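Local coordinates for protein BauA (Acinetobacter baumannii, PDB 6HCP) that serves as the outer-membrane receptor for ferric preacinetobactin and probably carries this iron-siderophore complex inward as a TonB-dependent transporter, at residues Gln76-Asp79 with Ile80-Ile84; Tyr637-Ala640 with Glu641-Ser645; Ala498-Pro501 with Gly502-Phe505. All coordinates share one frame; numbering follows the deposited sequence.

Interaction 1: Gln76-Asp79 with Ile80-Ile84; sequences QAKD and ITEVI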
loop_
_atom_site.group_PDB
_atom_site.type_symbol
_atom_site.label_atom_id
_atom_site.label_comp_id
_atom_site.label_asym_id
_atom_site.label_seq_id
_atom_site.Cartn_x
_atom_site.Cartn_y
_atom_site.Cartn_z
ATOM N N GLN A 76 5.687 6.555 18.664
ATOM C CA GLN A 76 5.450 5.163 19.125
ATOM C C GLN A 76 6.786 4.391 19.123
ATOM O O GLN A 76 6.861 3.218 18.728
ATOM C CB GLN A 76 4.377 4.459 18.273
ATOM C CG GLN A 76 3.077 5.254 18.122
ATOM C CD GLN A 76 1.925 4.414 17.599
ATOM O OE1 GLN A 76 1.609 3.360 18.127
ATOM N NE2 GLN A 76 1.391 4.802 16.454
ATOM N N ALA A 77 7.837 5.050 19.612
ATOM C CA ALA A 77 9.186 4.509 19.599
ATOM C C ALA A 77 9.267 3.271 20.497
ATOM O O ALA A 77 8.856 3.286 21.671
ATOM C CB ALA A 77 10.163 5.579 20.036
ATOM N N LYS A 78 9.834 2.207 19.941
ATOM C CA LYS A 78 9.940 0.915 20.590
ATOM C C LYS A 78 11.351 0.722 21.179
ATOM O O LYS A 78 11.597 -0.230 21.908
ATOM C CB LYS A 78 9.627 -0.175 19.566
ATOM C CG LYS A 78 8.245 -0.100 18.917
ATOM C CD LYS A 78 7.138 -0.707 19.769
ATOM C CE LYS A 78 5.748 -0.638 19.147
ATOM N NZ LYS A 78 5.228 0.751 19.123
ATOM N N ASP A 79 12.299 1.574 20.774
ATOM C CA ASP A 79 13.672 1.499 21.263
ATOM C C ASP A 79 14.322 2.873 21.099
ATOM O O ASP A 79 13.679 3.820 20.665
ATOM C CB ASP A 79 14.445 0.367 20.577
ATOM C CG ASP A 79 14.672 0.543 19.082
ATOM O OD1 ASP A 79 14.611 1.685 18.612
ATOM O OD2 ASP A 79 14.849 -0.487 18.393
ATOM N N ILE A 80 15.554 3.022 21.600
ATOM C CA ILE A 80 16.179 4.322 21.658
ATOM C C ILE A 80 16.507 4.814 20.244
ATOM O O ILE A 80 16.381 5.998 19.957
ATOM C CB ILE A 80 17.424 4.291 22.563
ATOM C CG1 ILE A 80 17.035 3.962 24.007
ATOM C CG2 ILE A 80 18.155 5.614 22.459
ATOM C CD1 ILE A 80 15.970 4.879 24.582
ATOM N N THR A 81 16.844 3.877 19.349
ATOM C CA THR A 81 17.163 4.218 17.946
ATOM C C THR A 81 15.998 4.989 17.309
ATOM O O THR A 81 16.198 5.960 16.587
ATOM C CB THR A 81 17.464 2.958 17.123
ATOM O OG1 THR A 81 18.577 2.288 17.720
ATOM C CG2 THR A 81 17.780 3.282 15.679
ATOM N N GLU A 82 14.777 4.515 17.568
ATOM C CA GLU A 82 13.553 5.085 16.979
ATOM C C GLU A 82 13.273 6.476 17.547
ATOM O O GLU A 82 12.486 7.215 16.966
ATOM C CB GLU A 82 12.365 4.154 17.227
ATOM C CG GLU A 82 12.440 2.907 16.372
ATOM C CD GLU A 82 11.282 1.933 16.498
ATOM O OE1 GLU A 82 10.249 2.289 17.098
ATOM O OE2 GLU A 82 11.410 0.835 15.946
ATOM N N VAL A 83 13.938 6.843 18.652
ATOM C CA VAL A 83 13.892 8.197 19.140
ATOM C C VAL A 83 14.981 9.045 18.477
ATOM O O VAL A 83 14.722 10.165 18.044
ATOM C CB VAL A 83 14.020 8.255 20.676
ATOM C CG1 VAL A 83 13.920 9.681 21.165
ATOM C CG2 VAL A 83 12.990 7.379 21.373
ATOM N N ILE A 84 16.241 8.597 18.559
ATOM C CA ILE A 84 17.365 9.519 18.313
ATOM C C ILE A 84 17.764 9.573 16.831
ATOM O O ILE A 84 18.426 10.534 16.422
ATOM C CB ILE A 84 18.578 9.184 19.202
ATOM C CG1 ILE A 84 19.199 7.832 18.839
ATOM C CG2 ILE A 84 18.165 9.275 20.663
ATOM C CD1 ILE A 84 20.502 7.535 19.575
HETATM O O HOH W 1 14.027 0.123 15.747
#

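Interaction 2: Tyr637-Ala640 with Glu641-Ser645; sequences YINA and ENTLS. With EDO (1,2-ethanediol), chain X.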
loop_
_atom_site.group_PDB
_atom_site.type_symbol
_atom_site.label_atom_id
_atom_site.label_comp_id
_atom_site.label_asym_id
_atom_site.label_seq_id
_atom_site.Cartn_x
_atom_site.Cartn_y
_atom_site.Cartn_z
ATOM N N TYR A 637 30.069 1.747 1.975
ATOM C CA TYR A 637 30.974 0.678 1.684
ATOM C C TYR A 637 30.760 -0.467 2.656
ATOM O O TYR A 637 30.542 -0.274 3.874
ATOM C CB TYR A 637 32.426 1.167 1.694
ATOM C CG TYR A 637 32.752 2.000 0.491
ATOM C CD1 TYR A 637 32.890 1.405 -0.754
ATOM C CD2 TYR A 637 32.720 3.383 0.549
ATOM C CE1 TYR A 637 33.101 2.164 -1.890
ATOM C CE2 TYR A 637 32.916 4.156 -0.585
ATOM C CZ TYR A 637 33.165 3.539 -1.795
ATOM O OH TYR A 637 33.311 4.281 -2.930
ATOM N N ILE A 638 30.951 -1.679 2.135
ATOM C CA ILE A 638 30.738 -2.895 2.902
ATOM C C ILE A 638 32.083 -3.471 3.374
ATOM O O ILE A 638 32.136 -4.177 4.388
ATOM C CB ILE A 638 29.893 -3.888 2.074
ATOM C CG1 ILE A 638 28.494 -3.302 1.842
ATOM C CG2 ILE A 638 29.819 -5.267 2.722
ATOM C CD1 ILE A 638 27.780 -2.851 3.114
ATOM N N ASN A 639 33.166 -3.148 2.661
ATOM C CA ASN A 639 34.515 -3.584 3.100
ATOM C C ASN A 639 35.498 -2.419 3.012
ATOM O O ASN A 639 35.249 -1.423 2.364
ATOM C CB ASN A 639 35.040 -4.789 2.316
ATOM C CG ASN A 639 35.180 -4.561 0.820
ATOM O OD1 ASN A 639 35.133 -3.436 0.325
ATOM N ND2 ASN A 639 35.322 -5.650 0.080
ATOM N N ALA A 640 36.575 -2.533 3.790
ATOM C CA ALA A 640 37.558 -1.463 3.952
ATOM C C ALA A 640 38.384 -1.309 2.670
ATOM O O ALA A 640 38.983 -0.260 2.437
ATOM C CB ALA A 640 38.432 -1.752 5.148
ATOM N N GLU A 641 38.419 -2.369 1.857
ATOM C CA GLU A 641 39.035 -2.332 0.513
ATOM C C GLU A 641 38.210 -1.458 -0.437
ATOM O O GLU A 641 38.703 -1.049 -1.491
ATOM C CB GLU A 641 39.169 -3.746 -0.064
ATOM C CG GLU A 641 40.134 -4.635 0.707
ATOM C CD GLU A 641 39.669 -5.106 2.075
ATOM O OE1 GLU A 641 38.427 -5.269 2.267
ATOM O OE2 GLU A 641 40.533 -5.175 2.995
ATOM N N ASN A 642 36.954 -1.178 -0.061
ATOM C CA ASN A 642 36.031 -0.351 -0.826
ATOM C C ASN A 642 35.758 -0.971 -2.208
ATOM O O ASN A 642 35.470 -0.252 -3.163
ATOM C CB ASN A 642 36.507 1.092 -0.982
ATOM C CG ASN A 642 36.484 1.953 0.271
ATOM O OD1 ASN A 642 36.797 3.129 0.184
ATOM N ND2 ASN A 642 36.126 1.409 1.428
ATOM N N THR A 643 35.744 -2.305 -2.284
ATOM C CA THR A 643 35.402 -3.003 -3.528
ATOM C C THR A 643 33.956 -3.525 -3.484
ATOM O O THR A 643 33.467 -4.048 -4.463
ATOM C CB THR A 643 36.396 -4.135 -3.793
ATOM O OG1 THR A 643 36.483 -4.924 -2.604
ATOM C CG2 THR A 643 37.759 -3.607 -4.202
ATOM N N LEU A 644 33.309 -3.429 -2.321
ATOM C CA LEU A 644 31.897 -3.770 -2.193
ATOM C C LEU A 644 31.185 -2.593 -1.538
ATOM O O LEU A 644 31.684 -2.043 -0.566
ATOM C CB LEU A 644 31.698 -5.020 -1.347
ATOM C CG LEU A 644 32.184 -6.349 -1.921
ATOM C CD1 LEU A 644 32.045 -7.446 -0.879
ATOM C CD2 LEU A 644 31.426 -6.713 -3.180
ATOM N N SER A 645 30.004 -2.260 -2.076
ATOM C CA SER A 645 29.179 -1.187 -1.537
ATOM C C SER A 645 27.697 -1.512 -1.757
ATOM O O SER A 645 27.359 -2.390 -2.539
ATOM C CB SER A 645 29.529 0.118 -2.164
ATOM O OG SER A 645 29.230 0.101 -3.543
HETATM C C1 EDO X . 29.187 -2.788 -5.472
HETATM O O1 EDO X . 29.432 -3.875 -4.576
HETATM C C2 EDO X . 30.474 -2.351 -6.145
HETATM O O2 EDO X . 31.315 -3.501 -6.317
#

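Interaction 3: Ala498-Pro501 with Gly502-Phe505; sequences ASNP and GEIF. With EDO (1,2-ethanediol), chain Y.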
loop_
_atom_site.group_PDB
_atom_site.type_symbol
_atom_site.label_atom_id
_atom_site.label_comp_id
_atom_site.label_asym_id
_atom_site.label_seq_id
_atom_site.Cartn_x
_atom_site.Cartn_y
_atom_site.Cartn_z
ATOM N N ALA A 498 53.838 -11.484 18.742
ATOM C CA ALA A 498 54.430 -10.168 18.448
ATOM C C ALA A 498 55.858 -10.077 19.010
ATOM O O ALA A 498 56.229 -10.862 19.854
ATOM C CB ALA A 498 53.544 -9.090 19.027
ATOM N N SER A 499 56.622 -9.082 18.553
ATOM C CA SER A 499 57.931 -8.753 19.133
ATOM C C SER A 499 57.763 -8.253 20.571
ATOM O O SER A 499 58.715 -8.264 21.354
ATOM C CB SER A 499 58.637 -7.737 18.296
ATOM O OG SER A 499 57.977 -6.479 18.337
ATOM N N ASN A 500 56.580 -7.694 20.866
ATOM C CA ASN A 500 56.279 -7.079 22.158
ATOM C C ASN A 500 55.135 -7.853 22.794
ATOM O O ASN A 500 54.087 -7.275 23.119
ATOM C CB ASN A 500 55.935 -5.592 22.022
ATOM C CG ASN A 500 54.847 -5.300 21.003
ATOM O OD1 ASN A 500 54.704 -6.006 20.000
ATOM N ND2 ASN A 500 54.168 -4.170 21.170
ATOM N N PRO A 501 55.266 -9.190 22.944
ATOM C CA PRO A 501 54.134 -10.022 23.342
ATOM C C PRO A 501 53.567 -9.613 24.706
ATOM O O PRO A 501 54.315 -9.359 25.632
ATOM C CB PRO A 501 54.739 -11.442 23.419
ATOM C CG PRO A 501 56.190 -11.204 23.751
ATOM C CD PRO A 501 56.543 -9.928 23.013
ATOM N N GLY A 502 52.244 -9.509 24.791
ATOM C CA GLY A 502 51.552 -9.284 26.037
ATOM C C GLY A 502 51.549 -7.816 26.464
ATOM O O GLY A 502 50.950 -7.491 27.461
ATOM N N GLU A 503 52.159 -6.925 25.681
ATOM C CA GLU A 503 52.110 -5.490 26.000
ATOM C C GLU A 503 50.647 -5.030 25.956
ATOM O O GLU A 503 49.937 -5.304 24.977
ATOM C CB GLU A 503 52.952 -4.658 25.039
ATOM C CG GLU A 503 52.881 -3.169 25.346
ATOM C CD GLU A 503 53.764 -2.260 24.512
ATOM O OE1 GLU A 503 54.468 -2.755 23.602
ATOM O OE2 GLU A 503 53.795 -1.060 24.829
ATOM N N ILE A 504 50.205 -4.365 27.023
ATOM C CA ILE A 504 48.863 -3.746 27.074
ATOM C C ILE A 504 49.002 -2.239 26.865
ATOM O O ILE A 504 49.618 -1.563 27.678
ATOM C CB ILE A 504 48.163 -4.050 28.403
ATOM C CG1 ILE A 504 48.105 -5.555 28.680
ATOM C CG2 ILE A 504 46.777 -3.400 28.449
ATOM C CD1 ILE A 504 47.728 -5.905 30.109
ATOM N N PHE A 505 48.418 -1.724 25.784
ATOM C CA PHE A 505 48.437 -0.307 25.521
ATOM C C PHE A 505 47.575 0.425 26.546
ATOM O O PHE A 505 46.670 -0.150 27.150
ATOM C CB PHE A 505 47.976 0.034 24.105
ATOM C CG PHE A 505 48.927 -0.372 23.010
ATOM C CD1 PHE A 505 50.294 -0.414 23.231
ATOM C CD2 PHE A 505 48.449 -0.798 21.780
ATOM C CE1 PHE A 505 51.157 -0.865 22.244
ATOM C CE2 PHE A 505 49.320 -1.163 20.769
ATOM C CZ PHE A 505 50.676 -1.189 20.998
HETATM C C1 EDO Y . 53.132 -4.829 31.221
HETATM O O1 EDO Y . 52.786 -3.872 32.212
HETATM C C2 EDO Y . 51.886 -4.984 30.382
HETATM O O2 EDO Y . 51.945 -3.994 29.291
#

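Interaction 1: Gln76-Asp79 with Ile80-Ile84
Asp79 and Glu82 exchange contacts at the start of a short helix. The carboxylate oxygen Asp79 OD1 accepts from Glu82 N at 3.0 Å, and the donor meets OD1 nearly along its C-O axis. This is a capping bond, which ties down a backbone N-H of the first turn. The Asp79 torsion places it: CG sits between the backbone N and the carbonyl carbon (chi1 65°), which folds the carboxylate back over the turn. Glu82 uses its own carboxylate one residue further back. Its OE1 reaches Lys78 N at 2.9 Å (N-H...O 158°). The N-H comes from above the carboxylate plane. A water joins the two acids by donating to both, 2.8 Å from Asp79 OD2 and 2.7 Å from Glu82 OE2. With Asp79 OD1 and Glu82 OE2 4.3 Å apart, this water probably eases the repulsion between them. On the buried side, the methyl Ala77 CB rests against Val83 CG2 at 3.6 Å.

These residues belong to the plug domain, where a bend links helix 69-75 to helix 81-84. Gln76 closes the first helix with a Schellman motif, its phi positive. Bends at chi2 and chi4 turn the Lys78 tip back, and NZ donates to Gln76 O at 3.0 Å.

Further out, Glu102 grips Thr81 OG1 through its carboxylate, and the Asp79 side chain lies against Glu102 and Arg129. Gln76 NE2 reaches the barrel, where it donates to Asn672 OD1. Lys78 and Glu82 both touch Met699 of strand 697-705, while Ile80 and Ile84 pack on Val161 of strand 159-165 and Val83 on Val138 of strand 135-142.

Interaction 2: Tyr637-Ala640 with Glu641-Ser645
Tyr637 and Ser645 form an antiparallel, non-hydrogen-bonded pair with CA atoms 4.1 Å apart, and between them the chain reverses through a type I turn from Asn639 to Asn642. Ile638 N donates to Leu644 O at 2.8 Å in a nearly straight bond. The Asn642 amide lies flat over one face of the Tyr637 ring, the two planes 13° apart and Asn642 CG above the ring centre. Asn642 CB adds a CH-pi contact, 4.0 Å from the ring centroid. The amide is pinned at both ends: ND2 donates to Asn639 O at 3.1 Å, and OD1 accepts from Thr600 N.

This is the hairpin loop joining barrel strands 622-637 and 645-662, probably on the extracellular side. The Asn639 side chain ties the bend together through its amide. With CG between the backbone N and the carbonyl carbon (chi1 60°), OD1 accepts from Thr643 N at 2.9 Å on a lone pair, and from Leu644 N above the carbonyl plane. Asn639 ND2 donates to Thr643 OG1 at 3.0 Å. Glu641 OE1 stands beside Asn639 CB, while Glu641 OE2 accepts from Asn596 ND2. An ethanediol, probably from the crystallisation liquor, donates through O2 to Thr643 O and accepts from Ser645 N at O1.

Interaction 3: Ala498-Pro501 with Gly502-Phe505
A type II beta turn runs from Asn500 to Glu503, with Pro501 and Gly502 at its two central positions. It lies in the loop between barrel strands 478-489 and 508-520, probably on the extracellular side. Gly502 has the positive phi of the third position of such a turn. Across the turn, Glu503 N donates to Asn500 O at 3.2 Å, tilted from the carbonyl plane.

A second bond joins the side chains of the same two residues. Asn500 ND2 donates to Glu503 OE1 at 2.8 Å, and at 174° the bond is almost straight. The acceptor lies in the plane of the Asn500 amide, while the donor meets Glu503 OE1 on its anti side, somewhat out of the carboxylate plane. The amide and carboxylate planes stand 85° apart. Glu503 reaches this point with an extended chain, its CG anti to the backbone N (chi1 179°), and its CB lies 3.4 Å from Asn500 O. The same two residues are thus bonded once through backbone and once through side chains. Glu503 is exposed and also touches a crystal neighbour, which may influence its pose.

The other end of the Asn500 amide is held from outside the turn, where OD1 accepts from Phe552 N. Ser499 OG bonds to Thr551 OG1 nearby. Elsewhere, Gly502 and Glu503 make backbone bonds with Ala494, and Gln493 NE2 donates to Gly502 O. An ethanediol, probably from the crystallisation liquor, is also bound to Lys461 NZ, and its O2 accepts from Ile504 N at 2.9 Å in a nearly straight bond.

How the interactions relate
The three contacts are separate, and none touches another. Interaction 1 lies in the plug, inside the barrel, its centre about 10 Å from the centre of the chain. Interactions 2 and 3 belong to barrel loops, and their centres lie about 25 and 32 Å from the centre of the chain. The nearest atoms of interactions 1 and 2 are about 17 Å apart, those of 1 and 3 about 28 Å. Interactions 2 and 3 sit in different loops, probably both extracellular, with about 19 Å between nearest atoms. Each of those two binds an ethanediol, probably from the crystallisation liquor. All three are bends in which an Asp or Asn side chain bonds to a residue a few positions on.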